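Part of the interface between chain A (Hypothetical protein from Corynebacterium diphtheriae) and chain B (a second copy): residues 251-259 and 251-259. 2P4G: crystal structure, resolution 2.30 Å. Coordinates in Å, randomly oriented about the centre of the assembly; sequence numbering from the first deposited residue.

Chain A (251-259) NGLIFSRYK
Chain B 251-259: NGLIFSRYK

How do the two backbones lie? Residues 254-259 of each copy form a strand, and an exact two-fold axis sets the strands antiparallel, at 177°, with axes 10.6 Å apart at closest approach. That is too far for sheet pairing, and no direct hydrogen bond crosses. In register, Ile A254 faces Ser B256 (CA to CA 9.1 Å) and Gly A252 faces Tyr B258 (CA to CA 8.9 Å); the axis repeats both pairs with the chains exchanged. Extended phi/psi values (-100/136 at Ile A254, -116/131 at Phe A255, -137/139 at Ser A256, -119/149 at Tyr A258) alternate the side chains: Ile A254 and Ser A256 point toward the partner and Phe A255 away. Leu A253, in the loop before the strand, also points away.

What fills the gap? Ile A254 and its mate Ile B254 have the most surface covered by the opposing stretch, with chi1 m (-57°) and chi2 t (170°). Ile A254 CD1 lies 3.3 Å from Tyr B258 OH, a tight van der Waals contact of methyl against hydroxyl oxygen, not a hydrogen bond; it is 4.4 Å from Tyr B258 CZ and 4.2 Å from Ser B256 CB. Near the axis the isoleucines meet apolar to apolar, Ile A254 CG2 lying 4.5 Å from Ile B254 CD1. Ser A256, chi1 p (67°), offers CB to Ile B254, while its OG is hydrogen-bonded elsewhere in the structure.

How does the tyrosine reach across? The CA-to-CB bond of Tyr B258 points sideways, but chi1 m (-63°) and chi2 -89° bring the ring's end nearer. Gly A252 O sits at the ring edge, 4.4 Å from Tyr B258 CE1.

What joins hydroxyl and carbonyl? A water O lies 2.6 Å from Tyr B258 OH, from which it accepts, and 2.7 Å from Gly A252 O, to which it donates, bridging two polar groups beside the apolar contact. Gly A252 has phi/psi 85/16, a positive phi that favours glycine. A second water repeats the bridge between Tyr A258 OH and Gly B252 O.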

# COMPACT_ATOMS: atom_id res chain seq x y z
N ASN A 251 -5.55 -1.78 17.28
CA ASN A 251 -4.89 -2.88 16.59
C ASN A 251 -3.89 -2.44 15.51
O ASN A 251 -3.33 -3.28 14.82
CB ASN A 251 -5.94 -3.79 15.98
CG ASN A 251 -6.86 -4.39 17.03
OD1 ASN A 251 -8.06 -4.17 17.00
ND2 ASN A 251 -6.29 -5.13 17.96
N GLY A 252 -3.68 -1.14 15.36
CA GLY A 252 -2.64 -0.62 14.49
C GLY A 252 -3.06 -0.48 13.04
O GLY A 252 -2.21 -0.32 12.16
N LEU A 253 -4.36 -0.53 12.78
CA LEU A 253 -4.86 -0.25 11.44
C LEU A 253 -4.88 1.25 11.25
O LEU A 253 -5.23 1.99 12.16
CB LEU A 253 -6.27 -0.82 11.23
CG LEU A 253 -6.42 -2.33 10.95
CD1 LEU A 253 -6.09 -3.15 12.18
CD2 LEU A 253 -7.84 -2.64 10.42
N ILE A 254 -4.47 1.70 10.06
CA ILE A 254 -4.44 3.14 9.76
C ILE A 254 -5.70 3.41 8.97
O ILE A 254 -6.07 2.62 8.09
CB ILE A 254 -3.21 3.59 8.94
CG1 ILE A 254 -1.91 3.22 9.63
CG2 ILE A 254 -3.22 5.12 8.68
CD1 ILE A 254 -0.67 3.43 8.72
N PHE A 255 -6.38 4.49 9.32
CA PHE A 255 -7.52 4.93 8.59
C PHE A 255 -7.16 6.27 8.00
O PHE A 255 -6.68 7.15 8.71
CB PHE A 255 -8.74 5.05 9.50
CG PHE A 255 -9.07 3.79 10.21
CD1 PHE A 255 -9.72 2.76 9.55
CD2 PHE A 255 -8.73 3.62 11.53
CE1 PHE A 255 -10.01 1.61 10.19
CE2 PHE A 255 -9.04 2.46 12.18
CZ PHE A 255 -9.68 1.45 11.51
N SER A 256 -7.42 6.41 6.71
CA SER A 256 -7.05 7.59 5.95
C SER A 256 -8.22 7.98 5.06
O SER A 256 -8.89 7.13 4.51
CB SER A 256 -5.81 7.31 5.09
OG SER A 256 -6.12 6.37 4.08
N ARG A 257 -8.48 9.28 4.97
CA ARG A 257 -9.43 9.81 4.04
C ARG A 257 -8.68 10.75 3.13
O ARG A 257 -8.01 11.70 3.62
CB ARG A 257 -10.52 10.59 4.76
CG ARG A 257 -11.68 10.93 3.85
CD ARG A 257 -12.75 11.70 4.57
NE ARG A 257 -12.34 13.06 4.80
CZ ARG A 257 -13.00 13.93 5.55
NH1 ARG A 257 -14.11 13.58 6.17
NH2 ARG A 257 -12.53 15.16 5.68
N TYR A 258 -8.79 10.50 1.82
CA TYR A 258 -8.20 11.33 0.78
C TYR A 258 -9.24 11.91 -0.15
O TYR A 258 -10.25 11.27 -0.45
CB TYR A 258 -7.30 10.50 -0.12
CG TYR A 258 -6.10 9.88 0.53
CD1 TYR A 258 -4.88 10.57 0.61
CD2 TYR A 258 -6.16 8.56 1.01
CE1 TYR A 258 -3.74 9.97 1.17
CE2 TYR A 258 -5.02 7.96 1.59
CZ TYR A 258 -3.82 8.67 1.65
OH TYR A 258 -2.73 8.07 2.21
N LYS A 259 -8.95 13.10 -0.66
CA LYS A 259 -9.72 13.70 -1.74
C LYS A 259 -9.04 13.33 -3.05
O LYS A 259 -7.84 13.53 -3.20
CB LYS A 259 -9.76 15.22 -1.55
CG LYS A 259 -10.21 16.05 -2.77
CD LYS A 259 -11.66 15.78 -3.17
CE LYS A 259 -12.28 16.97 -3.87
NZ LYS A 259 -12.26 18.21 -3.03
N ASN B 251 2.23 17.83 3.14
CA ASN B 251 1.90 17.34 1.81
C ASN B 251 1.08 16.04 1.80
O ASN B 251 0.81 15.50 0.73
CB ASN B 251 3.18 17.14 1.02
CG ASN B 251 3.96 18.43 0.85
OD1 ASN B 251 5.09 18.54 1.29
ND2 ASN B 251 3.33 19.42 0.23
N GLY B 252 0.71 15.54 2.97
CA GLY B 252 -0.20 14.41 3.07
C GLY B 252 0.46 13.06 2.97
O GLY B 252 -0.22 12.05 2.77
N LEU B 253 1.78 13.02 3.13
CA LEU B 253 2.48 11.76 3.20
C LEU B 253 2.31 11.20 4.60
O LEU B 253 2.35 11.95 5.57
CB LEU B 253 3.98 11.92 2.89
CG LEU B 253 4.41 12.04 1.41
CD1 LEU B 253 3.97 13.37 0.84
CD2 LEU B 253 5.94 11.84 1.29
N ILE B 254 2.08 9.89 4.69
CA ILE B 254 1.88 9.23 6.00
C ILE B 254 3.22 8.61 6.33
O ILE B 254 3.87 8.02 5.45
CB ILE B 254 0.79 8.15 6.01
CG1 ILE B 254 -0.56 8.70 5.54
CG2 ILE B 254 0.61 7.52 7.42
CD1 ILE B 254 -1.60 7.59 5.30
N PHE B 255 3.63 8.78 7.57
CA PHE B 255 4.82 8.15 8.06
C PHE B 255 4.38 7.20 9.14
O PHE B 255 3.63 7.59 10.04
CB PHE B 255 5.80 9.17 8.61
CG PHE B 255 6.17 10.22 7.63
CD1 PHE B 255 7.09 9.95 6.63
CD2 PHE B 255 5.61 11.47 7.69
CE1 PHE B 255 7.43 10.90 5.73
CE2 PHE B 255 5.96 12.43 6.77
CZ PHE B 255 6.87 12.15 5.79
N SER B 256 4.87 5.97 9.05
CA SER B 256 4.47 4.89 9.94
C SER B 256 5.72 4.13 10.35
O SER B 256 6.61 3.92 9.55
CB SER B 256 3.49 3.95 9.24
OG SER B 256 4.13 3.26 8.18
N ARG B 257 5.79 3.75 11.62
CA ARG B 257 6.81 2.88 12.12
C ARG B 257 6.11 1.66 12.67
O ARG B 257 5.23 1.79 13.56
CB ARG B 257 7.59 3.55 13.23
CG ARG B 257 8.85 2.77 13.59
CD ARG B 257 9.63 3.44 14.69
NE ARG B 257 8.97 3.25 15.96
CZ ARG B 257 9.32 3.86 17.09
NH1 ARG B 257 10.33 4.71 17.11
NH2 ARG B 257 8.65 3.60 18.20
N TYR B 258 6.52 0.49 12.17
CA TYR B 258 6.02 -0.81 12.62
C TYR B 258 7.13 -1.67 13.18
O TYR B 258 8.26 -1.65 12.70
CB TYR B 258 5.46 -1.60 11.46
CG TYR B 258 4.27 -1.00 10.76
CD1 TYR B 258 2.96 -1.29 11.20
CD2 TYR B 258 4.43 -0.21 9.62
CE1 TYR B 258 1.84 -0.78 10.53
CE2 TYR B 258 3.31 0.32 8.94
CZ TYR B 258 2.03 0.01 9.40
OH TYR B 258 0.95 0.53 8.74
N LYS B 259 6.76 -2.51 14.14
CA LYS B 259 7.62 -3.56 14.64
C LYS B 259 7.29 -4.83 13.87
O LYS B 259 6.12 -5.22 13.79
CB LYS B 259 7.39 -3.76 16.14
CG LYS B 259 7.94 -5.06 16.76
CD LYS B 259 9.46 -5.15 16.70
CE LYS B 259 10.02 -6.02 17.81
NZ LYS B 259 9.64 -5.53 19.17
O HOH W 1 -1.28 -0.57 9.59
O HOH W 2 -0.56 9.51 1.79